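Local coordinates for protein Alpha/beta hydrolase (Pseudomonas aeruginosa PAO1, PDB 4R1D) that probably hydrolyses lipids as Tle4, an effector of the H2 type VI secretion system, and is bound by its inhibitor Tli4, at residues I52-I57 against L260-L265; E109-D114 against N210-N215; Y144-G149 against S538-R543; A302-G307 against E534-Y539. One frame throughout, in Å; residues are numbered along the deposited sequence.

Contact 1: residues I52-I57 against L260-L265; sequences IFIPGI and LVARAL
I54 carries this contact almost alone, sending its two branches from the last residue of strand 48-54 to V261 and A262 on helix 258-267. It is a strand-to-helix layer of the alpha/beta hydrolase fold: strand 48-54 runs beside strand 250-255 in the central parallel sheet, and the helix that follows that neighbour in the chain lies over one side of both. The two branches of I54 divide the work. Its CG1 stands opposite the carbonyl carbon (chi1 -51°) and the chain runs on fully extended (chi2 180°), which carries CD1 out to the methyl CB of A262 at 4.2 Å. The second branch, CG2, turns to V261, where it faces CB at 4.3 Å. I54 therefore sits against two consecutive residues of one helical turn, each touched by a different branch. No hydrogen bond crosses between the segments; the interface is apolar and buried. A262 also rests on L252 and T254, while V261 leans on V222 of helix 215-238, so the helix packs on the sheet and also against helix 215-238. Beyond I54 the chain leaves the sheet, and I57 N makes a weak hydrogen bond to S256 OG, a placement consistent with an oxyanion hole beside a nucleophile elbow. One turn along the helix, L265 turns CD2 the same way but stops 5.4 Å from I54 CD1.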
loop_
_atom_site.group_PDB
_atom_site.type_symbol
_atom_site.label_atom_id
_atom_site.label_comp_id
_atom_site.label_asym_id
_atom_site.label_seq_id
_atom_site.Cartn_x
_atom_site.Cartn_y
_atom_site.Cartn_z
ATOM N N ILE A 52 -9.770 -10.394 -14.939
ATOM C CA ILE A 52 -9.381 -9.968 -13.602
ATOM C C ILE A 52 -8.450 -8.770 -13.716
ATOM O O ILE A 52 -7.346 -8.887 -14.242
ATOM C CB ILE A 52 -8.608 -11.079 -12.854
ATOM C CG1 ILE A 52 -9.315 -12.433 -12.991
ATOM C CG2 ILE A 52 -8.414 -10.693 -11.373
ATOM C CD1 ILE A 52 -10.726 -12.473 -12.418
ATOM N N PHE A 53 -8.896 -7.620 -13.229
ATOM C CA PHE A 53 -8.079 -6.423 -13.316
ATOM C C PHE A 53 -7.266 -6.307 -12.044
ATOM O O PHE A 53 -7.814 -6.383 -10.941
ATOM C CB PHE A 53 -8.961 -5.186 -13.504
ATOM C CG PHE A 53 -8.183 -3.931 -13.694
ATOM C CD1 PHE A 53 -7.686 -3.598 -14.939
ATOM C CD2 PHE A 53 -7.925 -3.093 -12.620
ATOM C CE1 PHE A 53 -6.965 -2.442 -15.123
ATOM C CE2 PHE A 53 -7.198 -1.925 -12.803
ATOM C CZ PHE A 53 -6.713 -1.611 -14.063
ATOM N N ILE A 54 -5.955 -6.159 -12.202
ATOM C CA ILE A 54 -5.063 -6.039 -11.077
ATOM C C ILE A 54 -4.421 -4.659 -11.139
ATOM O O ILE A 54 -3.690 -4.352 -12.085
ATOM C CB ILE A 54 -3.975 -7.130 -11.095
ATOM C CG1 ILE A 54 -4.610 -8.519 -11.272
ATOM C CG2 ILE A 54 -3.094 -7.035 -9.832
ATOM C CD1 ILE A 54 -3.608 -9.684 -11.308
ATOM N N PRO A 55 -4.688 -3.828 -10.128
ATOM C CA PRO A 55 -4.223 -2.440 -10.083
ATOM C C PRO A 55 -2.740 -2.364 -9.729
ATOM O O PRO A 55 -2.103 -3.384 -9.496
ATOM C CB PRO A 55 -5.052 -1.829 -8.954
ATOM C CG PRO A 55 -5.293 -2.993 -8.019
ATOM C CD PRO A 55 -5.458 -4.198 -8.918
ATOM N N GLY A 56 -2.209 -1.149 -9.684
ATOM C CA GLY A 56 -0.789 -0.973 -9.467
ATOM C C GLY A 56 -0.411 -0.204 -8.224
ATOM O O GLY A 56 -1.033 -0.323 -7.163
ATOM N N ILE A 57 0.645 0.586 -8.381
ATOM C CA ILE A 57 1.298 1.298 -7.292
ATOM C C ILE A 57 0.300 2.075 -6.421
ATOM O O ILE A 57 -0.389 2.950 -6.920
ATOM C CB ILE A 57 2.363 2.262 -7.876
ATOM C CG1 ILE A 57 3.572 1.473 -8.401
ATOM C CG2 ILE A 57 2.793 3.301 -6.844
ATOM C CD1 ILE A 57 4.519 2.316 -9.276
ATOM N N LEU A 260 3.733 -7.333 -11.500
ATOM C CA LEU A 260 4.626 -8.172 -10.713
ATOM C C LEU A 260 3.807 -9.177 -9.891
ATOM O O LEU A 260 4.199 -10.345 -9.738
ATOM C CB LEU A 260 5.524 -7.320 -9.815
ATOM C CG LEU A 260 6.685 -6.581 -10.505
ATOM C CD1 LEU A 260 6.200 -5.544 -11.475
ATOM C CD2 LEU A 260 7.574 -5.929 -9.442
ATOM N N VAL A 261 2.666 -8.723 -9.384
ATOM C CA VAL A 261 1.734 -9.605 -8.685
ATOM C C VAL A 261 1.317 -10.739 -9.621
ATOM O O VAL A 261 1.355 -11.913 -9.248
ATOM C CB VAL A 261 0.481 -8.839 -8.213
ATOM C CG1 VAL A 261 -0.562 -9.807 -7.624
ATOM C CG2 VAL A 261 0.869 -7.718 -7.203
ATOM N N ALA A 262 0.942 -10.379 -10.845
ATOM C CA ALA A 262 0.503 -11.354 -11.833
ATOM C C ALA A 262 1.605 -12.362 -12.157
ATOM O O ALA A 262 1.368 -13.558 -12.242
ATOM C CB ALA A 262 0.045 -10.654 -13.103
ATOM N N ARG A 263 2.824 -11.878 -12.335
ATOM C CA ARG A 263 3.915 -12.789 -12.651
ATOM C C ARG A 263 4.232 -13.728 -11.492
ATOM O O ARG A 263 4.490 -14.904 -11.702
ATOM C CB ARG A 263 5.147 -12.016 -13.114
ATOM C CG ARG A 263 4.992 -11.445 -14.528
ATOM C CD ARG A 263 6.094 -10.444 -14.849
ATOM N NE ARG A 263 7.403 -11.094 -14.773
ATOM C CZ ARG A 263 8.547 -10.472 -14.506
ATOM N NH1 ARG A 263 8.576 -9.158 -14.279
ATOM N NH2 ARG A 263 9.677 -11.174 -14.463
ATOM N N ALA A 264 4.216 -13.205 -10.266
ATOM C CA ALA A 264 4.369 -14.057 -9.096
ATOM C C ALA A 264 3.302 -15.151 -9.104
ATOM O O ALA A 264 3.589 -16.312 -8.840
ATOM C CB ALA A 264 4.294 -13.229 -7.815
ATOM N N LEU A 265 2.070 -14.770 -9.432
ATOM C CA LEU A 265 0.951 -15.709 -9.487
ATOM C C LEU A 265 1.118 -16.812 -10.538
ATOM O O LEU A 265 0.985 -17.997 -10.226
ATOM C CB LEU A 265 -0.354 -14.951 -9.752
ATOM C CG LEU A 265 -1.610 -15.817 -9.917
ATOM C CD1 LEU A 265 -1.859 -16.714 -8.707
ATOM C CD2 LEU A 265 -2.812 -14.921 -10.170
#

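Contact 2: residues E109-D114 against N210-N215; sequences EQVEVD and NWLQSN
A valine methyl laid against a primary amide is the odd feature here: V111 CG2 sits astride the side chain of N210, 3.4 Å from N210 OD1 and 3.6 Å from N210 ND2. The two side chains cross at about a right angle. V111 CG1 stands beside the backbone N (chi1 -61°), which leaves CG2 between that N and the carbonyl carbon; the same methyl also reaches L212 CD1 at 3.9 Å. V113 CG2 lies 3.9 Å from N210 N. V111 and V113 belong to the edge strand 111-113 of a small antiparallel sheet; N210 opens a type I beta turn in the loop leading to helix 215-238. An Asx turn overlaps it: L212 N donates to N210 OD1 at 3.1 Å, from above the carbonyl plane. On the other arm of the amide, N210 ND2 gives a hydrogen bond to A108 O; water 1, which accepts from ND2 and donates to V111 O, bridges the two segments. Just before the strand, Q110 bonds to G32 and R163 of the second protein chain. With both ends of the N210 amide bonded, its rotation is fixed, and the methyl presses on a polar group that already has hydrogen-bond partners at both ends.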
loop_
_atom_site.group_PDB
_atom_site.type_symbol
_atom_site.label_atom_id
_atom_site.label_comp_id
_atom_site.label_asym_id
_atom_site.label_seq_id
_atom_site.Cartn_x
_atom_site.Cartn_y
_atom_site.Cartn_z
ATOM N N GLU A 109 1.155 -5.643 7.678
ATOM C CA GLU A 109 0.501 -6.717 8.431
ATOM C C GLU A 109 -0.749 -6.251 9.158
ATOM O O GLU A 109 -1.478 -7.065 9.732
ATOM C CB GLU A 109 1.473 -7.302 9.472
ATOM C CG GLU A 109 2.648 -8.058 8.879
ATOM C CD GLU A 109 2.276 -9.465 8.439
ATOM O OE1 GLU A 109 1.213 -9.970 8.872
ATOM O OE2 GLU A 109 3.047 -10.065 7.655
ATOM N N GLN A 110 -0.985 -4.945 9.145
ATOM C CA GLN A 110 -2.044 -4.346 9.943
ATOM C C GLN A 110 -3.105 -3.640 9.100
ATOM O O GLN A 110 -3.955 -2.930 9.636
ATOM C CB GLN A 110 -1.449 -3.398 10.984
ATOM C CG GLN A 110 -0.555 -4.152 11.984
ATOM C CD GLN A 110 0.154 -3.247 12.968
ATOM O OE1 GLN A 110 -0.131 -2.057 13.057
ATOM N NE2 GLN A 110 1.114 -3.809 13.694
ATOM N N VAL A 111 -3.056 -3.849 7.782
ATOM C CA VAL A 111 -4.058 -3.293 6.884
ATOM C C VAL A 111 -4.701 -4.384 6.037
ATOM O O VAL A 111 -4.184 -5.481 5.945
ATOM C CB VAL A 111 -3.459 -2.223 5.919
ATOM C CG1 VAL A 111 -2.880 -1.035 6.702
ATOM C CG2 VAL A 111 -2.419 -2.849 4.964
ATOM N N GLU A 112 -5.833 -4.063 5.413
ATOM C CA GLU A 112 -6.479 -4.976 4.462
ATOM C C GLU A 112 -7.214 -4.192 3.380
ATOM O O GLU A 112 -7.541 -3.018 3.555
ATOM C CB GLU A 112 -7.463 -5.913 5.175
ATOM C CG GLU A 112 -8.619 -5.178 5.828
ATOM C CD GLU A 112 -9.606 -6.097 6.552
ATOM O OE1 GLU A 112 -9.297 -7.287 6.755
ATOM O OE2 GLU A 112 -10.690 -5.603 6.922
ATOM N N VAL A 113 -7.443 -4.830 2.242
ATOM C CA VAL A 113 -8.219 -4.208 1.176
ATOM C C VAL A 113 -9.564 -3.687 1.676
ATOM O O VAL A 113 -10.256 -4.366 2.438
ATOM C CB VAL A 113 -8.472 -5.196 0.039
ATOM C CG1 VAL A 113 -9.417 -4.586 -0.998
ATOM C CG2 VAL A 113 -7.143 -5.609 -0.582
ATOM N N ASP A 114 -9.913 -2.478 1.244
ATOM C CA ASP A 114 -11.193 -1.842 1.563
ATOM C C ASP A 114 -11.975 -1.703 0.265
ATOM O O ASP A 114 -11.581 -0.940 -0.615
ATOM C CB ASP A 114 -10.962 -0.457 2.187
ATOM C CG ASP A 114 -12.263 0.281 2.512
ATOM O OD1 ASP A 114 -13.359 -0.298 2.327
ATOM O OD2 ASP A 114 -12.190 1.444 2.975
ATOM N N ASN A 210 -3.308 -5.687 -1.105
ATOM C CA ASN A 210 -2.567 -4.955 -0.102
ATOM C C ASN A 210 -1.174 -4.673 -0.645
ATOM O O ASN A 210 -0.291 -5.515 -0.554
ATOM C CB ASN A 210 -2.518 -5.781 1.184
ATOM C CG ASN A 210 -1.604 -5.184 2.238
ATOM O OD1 ASN A 210 -1.059 -4.087 2.071
ATOM N ND2 ASN A 210 -1.457 -5.902 3.357
ATOM N N TRP A 211 -1.006 -3.493 -1.232
ATOM C CA TRP A 211 0.239 -3.130 -1.921
ATOM C C TRP A 211 1.421 -2.892 -0.972
ATOM O O TRP A 211 2.565 -2.811 -1.410
ATOM C CB TRP A 211 0.006 -1.925 -2.852
ATOM C CG TRP A 211 -0.653 -0.767 -2.167
ATOM C CD1 TRP A 211 -1.998 -0.479 -2.130
ATOM C CD2 TRP A 211 -0.004 0.243 -1.392
ATOM N NE1 TRP A 211 -2.213 0.656 -1.387
ATOM C CE2 TRP A 211 -1.005 1.120 -0.925
ATOM C CE3 TRP A 211 1.332 0.504 -1.064
ATOM C CZ2 TRP A 211 -0.717 2.231 -0.130
ATOM C CZ3 TRP A 211 1.619 1.617 -0.269
ATOM C CH2 TRP A 211 0.596 2.463 0.188
ATOM N N LEU A 212 1.159 -2.794 0.329
ATOM C CA LEU A 212 2.253 -2.651 1.295
ATOM C C LEU A 212 3.007 -3.958 1.520
ATOM O O LEU A 212 4.207 -3.965 1.830
ATOM C CB LEU A 212 1.715 -2.135 2.629
ATOM C CG LEU A 212 1.301 -0.665 2.593
ATOM C CD1 LEU A 212 0.402 -0.356 3.775
ATOM C CD2 LEU A 212 2.572 0.208 2.632
ATOM N N GLN A 213 2.306 -5.077 1.389
ATOM C CA GLN A 213 2.940 -6.355 1.636
ATOM C C GLN A 213 3.699 -6.779 0.391
ATOM O O GLN A 213 3.531 -6.182 -0.675
ATOM C CB GLN A 213 1.889 -7.409 1.978
ATOM C CG GLN A 213 1.154 -7.929 0.751
ATOM C CD GLN A 213 -0.021 -8.807 1.117
ATOM O OE1 GLN A 213 -0.178 -9.202 2.287
ATOM N NE2 GLN A 213 -0.863 -9.114 0.130
ATOM N N SER A 214 4.527 -7.817 0.520
ATOM C CA SER A 214 5.240 -8.345 -0.639
ATOM C C SER A 214 4.281 -8.731 -1.746
ATOM O O SER A 214 3.233 -9.320 -1.501
ATOM C CB SER A 214 6.076 -9.580 -0.281
ATOM O OG SER A 214 6.802 -10.013 -1.419
ATOM N N ASN A 215 4.652 -8.415 -2.978
ATOM C CA ASN A 215 3.882 -8.864 -4.114
ATOM C C ASN A 215 3.821 -10.381 -4.204
ATOM O O ASN A 215 2.905 -10.941 -4.800
ATOM C CB ASN A 215 4.424 -8.210 -5.388
ATOM C CG ASN A 215 4.266 -6.715 -5.344
ATOM O OD1 ASN A 215 5.243 -5.966 -5.212
ATOM N ND2 ASN A 215 3.022 -6.263 -5.393
HETATM O O HOH W 1 -3.765 -7.950 3.971
#

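Contact 3: residues Y144-G149 against S538-R543; sequences YNPVMG and SYNDAR
Just past the point where Y539 and N540 meet V147 and P146, D541 OD1 accepts two bonds from one residue, R543. The backbone R543 N gives the shorter at 2.8 Å, on the anti side of the carboxylate, and R543 NE comes at 2.9 Å on the syn side in an almost straight line (178°); the two reach the oxygen from opposite faces of its plane. R543 NH2 donates to D541 OD2 at 3.0 Å, completing a side-on, two-nitrogen salt bridge that fixes the rotation of the guanidinium, with both oxygens near its plane. D541 is thus the N-cap of helix 542-556, and its anchor lies next to the residues that touch across. Of these, V147 does most. Its CG1 projects between backbone N and carbonyl carbon (chi1 70°) and packs 3.7 Å from Y539 CB. The other methyl, CG2, approaches the ring obliquely, 3.8 Å from Y539 CD1. V147 CB also lies 3.7 Å from Y539 O, an oxygen that accepts from Q545 NE2. In the alpha/beta hydrolase fold this joins helix 141-155, which covers strand 48-54 through F53, to the 3-10 turn that leads into the last helix, 542-556. P146, where helix 141-155 kinks, rests against the side chain of N540 at the more open side. Further in, the Y539 hydroxyl is hydrogen-bonded to T254 O of strand 250-255, and its ring meets H430. On the same helix as V147, about 10 Å from its side chain, stands the side chain of E152, a calcium ligand.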
loop_
_atom_site.group_PDB
_atom_site.type_symbol
_atom_site.label_atom_id
_atom_site.label_comp_id
_atom_site.label_asym_id
_atom_site.label_seq_id
_atom_site.Cartn_x
_atom_site.Cartn_y
_atom_site.Cartn_z
ATOM N N TYR A 144 -8.826 3.867 -12.616
ATOM C CA TYR A 144 -9.204 2.496 -12.975
ATOM C C TYR A 144 -10.662 2.229 -13.348
ATOM O O TYR A 144 -10.928 1.339 -14.148
ATOM C CB TYR A 144 -8.824 1.562 -11.845
ATOM C CG TYR A 144 -7.342 1.563 -11.561
ATOM C CD1 TYR A 144 -6.409 1.427 -12.589
ATOM C CD2 TYR A 144 -6.877 1.723 -10.272
ATOM C CE1 TYR A 144 -5.039 1.425 -12.315
ATOM C CE2 TYR A 144 -5.528 1.712 -9.988
ATOM C CZ TYR A 144 -4.610 1.564 -11.011
ATOM O OH TYR A 144 -3.260 1.555 -10.693
ATOM N N ASN A 145 -11.611 2.959 -12.768
ATOM C CA ASN A 145 -13.017 2.690 -13.089
ATOM C C ASN A 145 -13.381 2.874 -14.581
ATOM O O ASN A 145 -14.095 2.047 -15.147
ATOM C CB ASN A 145 -13.983 3.473 -12.171
ATOM C CG ASN A 145 -14.186 2.803 -10.798
ATOM O OD1 ASN A 145 -15.234 2.962 -10.177
ATOM N ND2 ASN A 145 -13.194 2.044 -10.337
ATOM N N PRO A 146 -12.867 3.939 -15.224
ATOM C CA PRO A 146 -13.147 4.098 -16.659
ATOM C C PRO A 146 -12.694 2.903 -17.502
ATOM O O PRO A 146 -13.468 2.430 -18.326
ATOM C CB PRO A 146 -12.378 5.374 -17.038
ATOM C CG PRO A 146 -12.285 6.153 -15.756
ATOM C CD PRO A 146 -12.132 5.090 -14.672
ATOM N N VAL A 147 -11.481 2.395 -17.314
ATOM C CA VAL A 147 -11.042 1.299 -18.177
ATOM C C VAL A 147 -11.764 -0.012 -17.863
ATOM O O VAL A 147 -12.038 -0.814 -18.755
ATOM C CB VAL A 147 -9.509 1.108 -18.144
ATOM C CG1 VAL A 147 -9.055 0.563 -16.788
ATOM C CG2 VAL A 147 -9.056 0.195 -19.291
ATOM N N MET A 148 -12.105 -0.215 -16.595
ATOM C CA MET A 148 -12.861 -1.398 -16.245
ATOM C C MET A 148 -14.246 -1.351 -16.898
ATOM O O MET A 148 -14.733 -2.352 -17.403
ATOM C CB MET A 148 -12.952 -1.563 -14.729
ATOM C CG MET A 148 -11.628 -2.065 -14.132
ATOM S SD MET A 148 -11.813 -2.572 -12.397
ATOM C CE MET A 148 -12.167 -1.001 -11.601
ATOM N N GLY A 149 -14.858 -0.175 -16.906
ATOM C CA GLY A 149 -16.187 -0.035 -17.472
ATOM C C GLY A 149 -16.142 -0.097 -18.987
ATOM O O GLY A 149 -17.075 -0.584 -19.629
ATOM N N SER A 538 -2.371 5.924 -17.190
ATOM C CA SER A 538 -2.112 5.249 -18.473
ATOM C C SER A 538 -3.354 4.590 -19.095
ATOM O O SER A 538 -3.540 4.629 -20.317
ATOM C CB SER A 538 -0.933 4.258 -18.366
ATOM O OG SER A 538 -1.212 3.158 -17.505
ATOM N N TYR A 539 -4.208 3.989 -18.272
ATOM C CA TYR A 539 -5.350 3.261 -18.813
ATOM C C TYR A 539 -6.456 4.191 -19.275
ATOM O O TYR A 539 -7.477 3.742 -19.789
ATOM C CB TYR A 539 -5.885 2.217 -17.825
ATOM C CG TYR A 539 -5.260 0.859 -18.021
ATOM C CD1 TYR A 539 -5.257 0.248 -19.286
ATOM C CD2 TYR A 539 -4.663 0.189 -16.968
ATOM C CE1 TYR A 539 -4.697 -0.988 -19.474
ATOM C CE2 TYR A 539 -4.080 -1.061 -17.154
ATOM C CZ TYR A 539 -4.103 -1.640 -18.414
ATOM O OH TYR A 539 -3.538 -2.876 -18.600
ATOM N N ASN A 540 -6.253 5.488 -19.073
ATOM C CA ASN A 540 -7.156 6.478 -19.664
ATOM C C ASN A 540 -6.694 6.983 -21.046
ATOM O O ASN A 540 -7.322 7.867 -21.641
ATOM C CB ASN A 540 -7.385 7.633 -18.688
ATOM C CG ASN A 540 -8.166 7.193 -17.461
ATOM O OD1 ASN A 540 -7.780 7.473 -16.321
ATOM N ND2 ASN A 540 -9.259 6.487 -17.693
ATOM N N ASP A 541 -5.611 6.407 -21.551
ATOM C CA ASP A 541 -5.099 6.754 -22.879
ATOM C C ASP A 541 -5.589 5.715 -23.875
ATOM O O ASP A 541 -5.557 4.516 -23.587
ATOM C CB ASP A 541 -3.565 6.792 -22.869
ATOM C CG ASP A 541 -2.974 7.216 -24.217
ATOM O OD1 ASP A 541 -2.917 6.379 -25.139
ATOM O OD2 ASP A 541 -2.546 8.379 -24.334
ATOM N N ALA A 542 -6.049 6.174 -25.039
ATOM C CA ALA A 542 -6.611 5.283 -26.052
ATOM C C ALA A 542 -5.698 4.117 -26.429
ATOM O O ALA A 542 -6.171 3.031 -26.745
ATOM C CB ALA A 542 -6.990 6.083 -27.309
ATOM N N ARG A 543 -4.389 4.343 -26.430
ATOM C CA ARG A 543 -3.458 3.283 -26.821
ATOM C C ARG A 543 -3.398 2.154 -25.794
ATOM O O ARG A 543 -3.268 0.978 -26.158
ATOM C CB ARG A 543 -2.062 3.854 -27.047
ATOM C CG ARG A 543 -1.986 4.763 -28.262
ATOM C CD ARG A 543 -0.705 5.575 -28.210
ATOM N NE ARG A 543 -0.768 6.569 -27.145
ATOM C CZ ARG A 543 0.102 7.564 -27.013
ATOM N NH1 ARG A 543 1.119 7.667 -27.862
ATOM N NH2 ARG A 543 -0.043 8.449 -26.038
#

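Contact 4: residues A302-G307 against E534-Y539; sequences AQVVLG and EHQESY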
loop_
_atom_site.group_PDB
_atom_site.type_symbol
_atom_site.label_atom_id
_atom_site.label_comp_id
_atom_site.label_asym_id
_atom_site.label_seq_id
_atom_site.Cartn_x
_atom_site.Cartn_y
_atom_site.Cartn_z
ATOM N N ALA A 302 2.508 15.147 -7.927
ATOM C CA ALA A 302 2.059 13.759 -7.807
ATOM C C ALA A 302 0.654 13.629 -7.208
ATOM O O ALA A 302 0.336 14.256 -6.188
ATOM C CB ALA A 302 3.058 12.942 -7.001
ATOM N N GLN A 303 -0.179 12.802 -7.839
ATOM C CA GLN A 303 -1.525 12.536 -7.334
ATOM C C GLN A 303 -1.500 11.642 -6.111
ATOM O O GLN A 303 -2.361 11.750 -5.230
ATOM C CB GLN A 303 -2.372 11.820 -8.383
ATOM C CG GLN A 303 -2.589 12.560 -9.657
ATOM C CD GLN A 303 -3.667 11.897 -10.468
ATOM O OE1 GLN A 303 -4.777 11.680 -9.974
ATOM N NE2 GLN A 303 -3.345 11.534 -11.703
ATOM N N VAL A 304 -0.550 10.709 -6.086
ATOM C CA VAL A 304 -0.465 9.762 -4.988
ATOM C C VAL A 304 0.938 9.787 -4.413
ATOM O O VAL A 304 1.915 9.623 -5.147
ATOM C CB VAL A 304 -0.829 8.359 -5.454
ATOM C CG1 VAL A 304 -0.982 7.447 -4.270
ATOM C CG2 VAL A 304 -2.130 8.413 -6.245
ATOM N N VAL A 305 1.032 10.008 -3.105
ATOM C CA VAL A 305 2.317 10.257 -2.466
ATOM C C VAL A 305 2.418 9.562 -1.116
ATOM O O VAL A 305 1.404 9.280 -0.494
ATOM C CB VAL A 305 2.553 11.773 -2.269
ATOM C CG1 VAL A 305 2.474 12.510 -3.604
ATOM C CG2 VAL A 305 1.549 12.356 -1.278
ATOM N N LEU A 306 3.642 9.292 -0.668
ATOM C CA LEU A 306 3.864 8.787 0.682
ATOM C C LEU A 306 4.680 9.771 1.522
ATOM O O LEU A 306 5.165 9.430 2.595
ATOM C CB LEU A 306 4.547 7.420 0.646
ATOM C CG LEU A 306 3.730 6.302 0.005
ATOM C CD1 LEU A 306 4.533 5.014 -0.091
ATOM C CD2 LEU A 306 2.463 6.071 0.834
ATOM N N GLY A 307 4.825 10.993 1.029
ATOM C CA GLY A 307 5.504 12.020 1.796
ATOM C C GLY A 307 6.085 13.125 0.938
ATOM O O GLY A 307 6.246 12.967 -0.275
ATOM N N GLU A 534 1.153 9.351 -19.101
ATOM C CA GLU A 534 1.699 9.343 -17.758
ATOM C C GLU A 534 1.266 8.059 -17.054
ATOM O O GLU A 534 0.193 7.526 -17.320
ATOM C CB GLU A 534 1.190 10.579 -17.000
ATOM C CG GLU A 534 1.666 10.712 -15.554
ATOM C CD GLU A 534 0.807 9.936 -14.573
ATOM O OE1 GLU A 534 -0.424 9.863 -14.779
ATOM O OE2 GLU A 534 1.371 9.381 -13.604
ATOM N N HIS A 535 2.121 7.565 -16.168
ATOM C CA HIS A 535 1.933 6.277 -15.501
ATOM C C HIS A 535 0.568 6.081 -14.832
ATOM O O HIS A 535 -0.139 5.110 -15.102
ATOM C CB HIS A 535 3.043 6.076 -14.459
ATOM C CG HIS A 535 3.055 4.718 -13.829
ATOM N ND1 HIS A 535 3.604 3.617 -14.451
ATOM C CD2 HIS A 535 2.604 4.283 -12.625
ATOM C CE1 HIS A 535 3.481 2.560 -13.666
ATOM N NE2 HIS A 535 2.881 2.938 -12.548
ATOM N N GLN A 536 0.216 6.997 -13.942
ATOM C CA GLN A 536 -0.930 6.810 -13.078
ATOM C C GLN A 536 -2.202 6.731 -13.896
ATOM O O GLN A 536 -3.114 5.966 -13.570
ATOM C CB GLN A 536 -1.052 7.974 -12.112
ATOM C CG GLN A 536 -2.260 7.844 -11.216
ATOM C CD GLN A 536 -2.096 6.710 -10.240
ATOM O OE1 GLN A 536 -2.609 5.604 -10.449
ATOM N NE2 GLN A 536 -1.366 6.974 -9.160
ATOM N N GLU A 537 -2.245 7.516 -14.966
ATOM C CA GLU A 537 -3.440 7.627 -15.788
ATOM C C GLU A 537 -3.334 6.836 -17.092
ATOM O O GLU A 537 -4.113 7.062 -18.002
ATOM C CB GLU A 537 -3.707 9.099 -16.126
ATOM C CG GLU A 537 -3.945 9.989 -14.920
ATOM C CD GLU A 537 -5.199 9.611 -14.166
ATOM O OE1 GLU A 537 -6.192 9.249 -14.822
ATOM O OE2 GLU A 537 -5.199 9.660 -12.917
ATOM N N SER A 538 -2.371 5.924 -17.190
ATOM C CA SER A 538 -2.112 5.249 -18.473
ATOM C C SER A 538 -3.354 4.590 -19.095
ATOM O O SER A 538 -3.540 4.629 -20.317
ATOM C CB SER A 538 -0.933 4.258 -18.366
ATOM O OG SER A 538 -1.212 3.158 -17.505
ATOM N N TYR A 539 -4.208 3.989 -18.272
ATOM C CA TYR A 539 -5.350 3.261 -18.813
ATOM C C TYR A 539 -6.456 4.191 -19.275
ATOM O O TYR A 539 -7.477 3.742 -19.789
ATOM C CB TYR A 539 -5.885 2.217 -17.825
ATOM C CG TYR A 539 -5.260 0.859 -18.021
ATOM C CD1 TYR A 539 -5.257 0.248 -19.286
ATOM C CD2 TYR A 539 -4.663 0.189 -16.968
ATOM C CE1 TYR A 539 -4.697 -0.988 -19.474
ATOM C CE2 TYR A 539 -4.080 -1.061 -17.154
ATOM C CZ TYR A 539 -4.103 -1.640 -18.414
ATOM O OH TYR A 539 -3.538 -2.876 -18.600
HETATM O O HOH W 2 0.616 9.411 -8.807
#
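One direct hydrogen bond joins the segments: Q303 NE2 donates to E537 OE2 at 2.9 Å (160°). The Q303 chain is extended and crosses that of E537 at about a right angle, yet the planes of amide and carboxylate are nearly parallel, 17° apart, with the donor on the anti side of the oxygen. E537 gets there by folding back: it is bent at chi2 (-64°), which swings the carboxylate round to Q303. A second polar link is indirect. Water 2 accepts from V304 N and from Q536 NE2, at 3.2 Å each, tying backbone to side chain. Bonds inside 534-539 shape the acceptor side. The E534 carboxylate takes Q536 N on OE2 at 2.7 Å and E537 N on OE1 at 3.0 Å, both from above its plane, and so pins the type I turn that runs from H535 to S538. This turn carries the residue that in alpha/beta hydrolases usually completes a catalytic triad: H535 NE2 bonds to S256 OG and ND1 to D497 OD2, a geometry consistent with that role. Segment 302-307 comes from the long excursion between sheet strands 274-280 and 427-432, and so meets the turn from outside the central sheet. Van der Waals contacts fill the rest. V304 CG2 lies 3.3 Å from Q536 NE2, the two side chains crossing at about a right angle, and W72 packs on V304. Q536 CG lies 3.9 Å from Q303 NE2.

How the contacts relate
From the N terminus, strand 48-54 opens contact 1, which closes only at helix 258-267. Contact 2 is nested within that loop, joining the edge strand 111-113 to the turn before helix 215-238; N215 there also lies against helix 258-267. Contact 3 starts inside both loops, at 144-149, and crosses them by ending near the C terminus at 538-543. Contact 4 opens after contacts 1 and 2 have closed and ends on the same stretch as contact 3, sharing S538 and Y539. F53 touches both Y144 and Y539, and I57 meets H535, while W211 touches L306. Contacts 1, 3 and 4 thus gather around one end of the central sheet.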